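Local coordinates for putative amidohydrolase (Unidentified, PDB 3MKV), which acts as a prolidase of the amidohydrolase superfamily, a zinc-dependent hydrolase that cleaves dipeptides ending in proline, at the interface of chains A and B and the interface of chains A and C. Numbering follows the deposited sequence. Chains: chain A/B/C, Putative amidohydrolase.

Contact 1: the interface of chains A and B. Residues chain A 84-85, 88-89; chain B 114, 117-118, 123.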
loop_
_atom_site.group_PDB
_atom_site.type_symbol
_atom_site.label_atom_id
_atom_site.label_comp_id
_atom_site.label_asym_id
_atom_site.label_seq_id
_atom_site.Cartn_x
_atom_site.Cartn_y
_atom_site.Cartn_z
ATOM N N VAL A 84 -10.203 22.298 -14.594
ATOM C CA VAL A 84 -10.234 23.661 -15.105
ATOM C C VAL A 84 -11.391 23.847 -16.079
ATOM O O VAL A 84 -12.181 24.772 -15.930
ATOM C CB VAL A 84 -8.877 24.021 -15.790
ATOM C CG1 VAL A 84 -8.981 25.317 -16.617
ATOM C CG2 VAL A 84 -7.762 24.131 -14.740
ATOM N N LEU A 85 -11.492 22.956 -17.063
ATOM C CA LEU A 85 -12.516 23.054 -18.098
ATOM C C LEU A 85 -13.905 22.940 -17.512
ATOM O O LEU A 85 -14.811 23.690 -17.862
ATOM C CB LEU A 85 -12.322 21.972 -19.171
ATOM C CG LEU A 85 -11.028 22.069 -19.989
ATOM C CD1 LEU A 85 -10.928 20.923 -20.992
ATOM C CD2 LEU A 85 -10.880 23.424 -20.683
ATOM N N LEU A 88 -14.741 26.197 -15.634
ATOM C CA LEU A 88 -15.006 27.252 -16.601
ATOM C C LEU A 88 -16.312 27.019 -17.366
ATOM O O LEU A 88 -17.059 27.958 -17.643
ATOM C CB LEU A 88 -13.830 27.354 -17.581
ATOM C CG LEU A 88 -12.719 28.393 -17.376
ATOM C CD1 LEU A 88 -12.585 28.894 -15.938
ATOM C CD2 LEU A 88 -11.403 27.859 -17.915
ATOM N N ARG A 89 -16.596 25.767 -17.705
ATOM C CA ARG A 89 -17.843 25.461 -18.428
ATOM C C ARG A 89 -19.103 25.545 -17.568
ATOM O O ARG A 89 -20.208 25.578 -18.101
ATOM C CB ARG A 89 -17.770 24.105 -19.125
ATOM C CG ARG A 89 -16.879 24.099 -20.356
ATOM C CD ARG A 89 -17.550 23.323 -21.474
ATOM N NE ARG A 89 -16.954 22.006 -21.667
ATOM C CZ ARG A 89 -17.538 21.013 -22.334
ATOM N NH1 ARG A 89 -16.918 19.844 -22.473
ATOM N NH2 ARG A 89 -18.750 21.187 -22.851
ATOM N N PRO B 114 -5.002 22.306 -20.056
ATOM C CA PRO B 114 -6.408 22.695 -19.962
ATOM C C PRO B 114 -6.629 24.216 -20.050
ATOM O O PRO B 114 -7.564 24.661 -20.718
ATOM C CB PRO B 114 -6.831 22.131 -18.606
ATOM C CG PRO B 114 -5.867 20.976 -18.375
ATOM C CD PRO B 114 -4.576 21.500 -18.898
ATOM N N GLN B 117 -6.039 25.168 -23.723
ATOM C CA GLN B 117 -7.209 24.903 -24.556
ATOM C C GLN B 117 -8.453 25.737 -24.216
ATOM O O GLN B 117 -9.282 25.988 -25.083
ATOM C CB GLN B 117 -7.528 23.398 -24.674
ATOM C CG GLN B 117 -7.229 22.544 -23.461
ATOM C CD GLN B 117 -7.771 21.123 -23.623
ATOM O OE1 GLN B 117 -8.354 20.790 -24.659
ATOM N NE2 GLN B 117 -7.588 20.287 -22.599
ATOM N N ALA B 118 -8.580 26.178 -22.972
ATOM C CA ALA B 118 -9.697 27.043 -22.590
ATOM C C ALA B 118 -9.579 28.427 -23.238
ATOM O O ALA B 118 -10.563 29.168 -23.352
ATOM C CB ALA B 118 -9.773 27.170 -21.082
ATOM N N LEU B 123 -13.381 29.720 -24.123
ATOM C CA LEU B 123 -14.049 29.731 -22.824
ATOM C C LEU B 123 -13.631 30.973 -22.055
ATOM O O LEU B 123 -14.438 31.594 -21.342
ATOM C CB LEU B 123 -13.662 28.519 -21.995
ATOM C CG LEU B 123 -14.297 27.183 -22.312
ATOM C CD1 LEU B 123 -13.984 26.225 -21.182
ATOM C CD2 LEU B 123 -15.791 27.378 -22.470
#
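Helix 83-99 of chain A, which carries A:Leu85, A:Leu88 and A:Arg89, packs against helix 113-120 of chain B and the loop just after it, in a helix-to-helix patch between two copies of this amidohydrolase-superfamily protein in the deposited assembly; the patch recurs across the two-fold axis of the A-B pair. The tight part gathers round B:Leu123, B:Ala118 and the B:Pro114 carbonyl. B:Leu123, a loop residue that buries 70 Å² against chain A, points CD1 into the groove between neighbouring side chains of the A helix. This methyl lies 3.7 Å from A:Arg89 CG and 3.8 Å from A:Leu88 CB. The arginine thus lends its aliphatic base, the two side chains meeting at a slant, while bends at chi2 (-137°) and chi3 carry its guanidinium away, with CZ 6.4 Å from B:Leu123 CD1. Beside it, A:Leu88 places CD2 3.6 Å from the B:Ala118 CB methyl, and A:Leu85 CD2 approaches the same methyl at 3.9 Å. The alanine methyl is thus touched by CD2 of both leucines. In A:Leu85, chi1 (-64°) points the side chain at chain B and chi2 (178°) turns the two methyls to separate partners, CD2 facing the B:Pro114 carbonyl O at 3.5 Å. On the looser side, its CD1 lies 3.8 Å from NE2 of the B:Gln117 amide, the two side chains lying roughly perpendicular. At the margin, A:Val84 meets the proline ring CB to CB at 4.0 Å and buries merely 8 Å².

Contact 2: the interface of chains A and C. Residues chain A 226-227; chain C 206, 209-210.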
loop_
_atom_site.group_PDB
_atom_site.type_symbol
_atom_site.label_atom_id
_atom_site.label_comp_id
_atom_site.label_asym_id
_atom_site.label_seq_id
_atom_site.Cartn_x
_atom_site.Cartn_y
_atom_site.Cartn_z
ATOM N N GLY A 226 -27.086 14.916 12.853
ATOM C CA GLY A 226 -26.175 15.333 13.922
ATOM C C GLY A 226 -25.588 16.706 13.662
ATOM O O GLY A 226 -25.025 17.341 14.569
ATOM N N ARG A 227 -25.705 17.158 12.414
ATOM C CA ARG A 227 -25.156 18.439 11.996
ATOM C C ARG A 227 -26.263 19.433 11.663
ATOM O O ARG A 227 -26.008 20.489 11.093
ATOM C CB ARG A 227 -24.219 18.267 10.794
ATOM C CG ARG A 227 -23.514 19.563 10.356
ATOM C CD ARG A 227 -22.040 19.326 10.020
ATOM N NE ARG A 227 -21.250 20.559 9.900
ATOM C CZ ARG A 227 -19.916 20.600 9.965
ATOM N NH1 ARG A 227 -19.224 19.487 10.162
ATOM N NH2 ARG A 227 -19.265 21.749 9.843
ATOM N N PRO C 206 -18.926 23.465 13.663
ATOM C CA PRO C 206 -19.822 24.301 14.469
ATOM C C PRO C 206 -19.912 23.813 15.911
ATOM O O PRO C 206 -19.674 22.638 16.190
ATOM C CB PRO C 206 -21.184 24.143 13.778
ATOM C CG PRO C 206 -20.876 23.612 12.412
ATOM C CD PRO C 206 -19.627 22.802 12.551
ATOM N N VAL C 209 -22.859 21.116 16.679
ATOM C CA VAL C 209 -22.807 19.843 15.973
ATOM C C VAL C 209 -22.410 18.671 16.886
ATOM O O VAL C 209 -21.500 18.798 17.705
ATOM C CB VAL C 209 -21.835 19.940 14.770
ATOM C CG1 VAL C 209 -20.404 19.665 15.213
ATOM C CG2 VAL C 209 -22.250 18.995 13.657
ATOM N N PHE C 210 -23.092 17.534 16.740
ATOM C CA PHE C 210 -22.793 16.339 17.544
ATOM C C PHE C 210 -21.425 15.759 17.237
ATOM O O PHE C 210 -20.959 15.821 16.106
ATOM C CB PHE C 210 -23.808 15.222 17.283
ATOM C CG PHE C 210 -25.167 15.474 17.858
ATOM C CD1 PHE C 210 -25.417 16.592 18.639
ATOM C CD2 PHE C 210 -26.202 14.560 17.637
ATOM C CE1 PHE C 210 -26.682 16.810 19.169
ATOM C CE2 PHE C 210 -27.472 14.768 18.172
ATOM C CZ PHE C 210 -27.711 15.891 18.938
#
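The turn that follows helix 214-225 of chain A meets a loop of chain C, residues 206-210, that runs towards the start of the same helix in its own subunit; this is possibly a crystal-packing contact. A:Gly226 accepts a hydrogen bond at its carbonyl O from the backbone N of C:Phe210, 2.9 Å away; the bond is nearly straight, 171° at the hydrogen, with the donor tilted 22° from the carbonyl plane. The C:Phe210 ring lies with one face towards the glycine, off centre, so that its CD2 comes to 3.8 Å from A:Gly226 CA. C:Val209 wedges CG2 against the next residue, 3.4 Å from both A:Gly226 O and A:Arg227 CA. This methyl also rides over the aliphatic stem of A:Arg227, reaching CG at 3.6 Å. With CG anti to the backbone N (chi1 -176°), A:Arg227 stretches along the chain C loop and carries its guanidinium to C:Pro206. There the proline CD sits over the guanidinium face, displaced towards NH2 and 3.4 Å from CZ; an even shorter approach to NH2 is doubtful. C:Pro206 and C:Val209 therefore cover one side of the arginine, and this packing and the backbone bond probably act together to set how the turn sits on the loop. In the fold, A:Gly226 and A:Arg227 lie between helix 214-225 and strand 232-235, which bears the zinc ligand His234, and the partner loop follows the carboxylated zinc ligand Lys193 in sequence.

Contact 1 and contact 2 lie about 37 Å apart, measured between the centres of their C-alpha atoms, and have no residue or secondary-structure element in common. Chain A uses separate surfaces for them, so it can hold chains B and C at once. The two interfaces also differ in kind: that of contact 1 belongs to a two-fold pair, whereas that of contact 2 departs from an exact two-fold. Using both together would extend a pair into a larger particle, consistent with the eight copies of the deposited assembly, although the structure alone does not show that this octamer forms in solution.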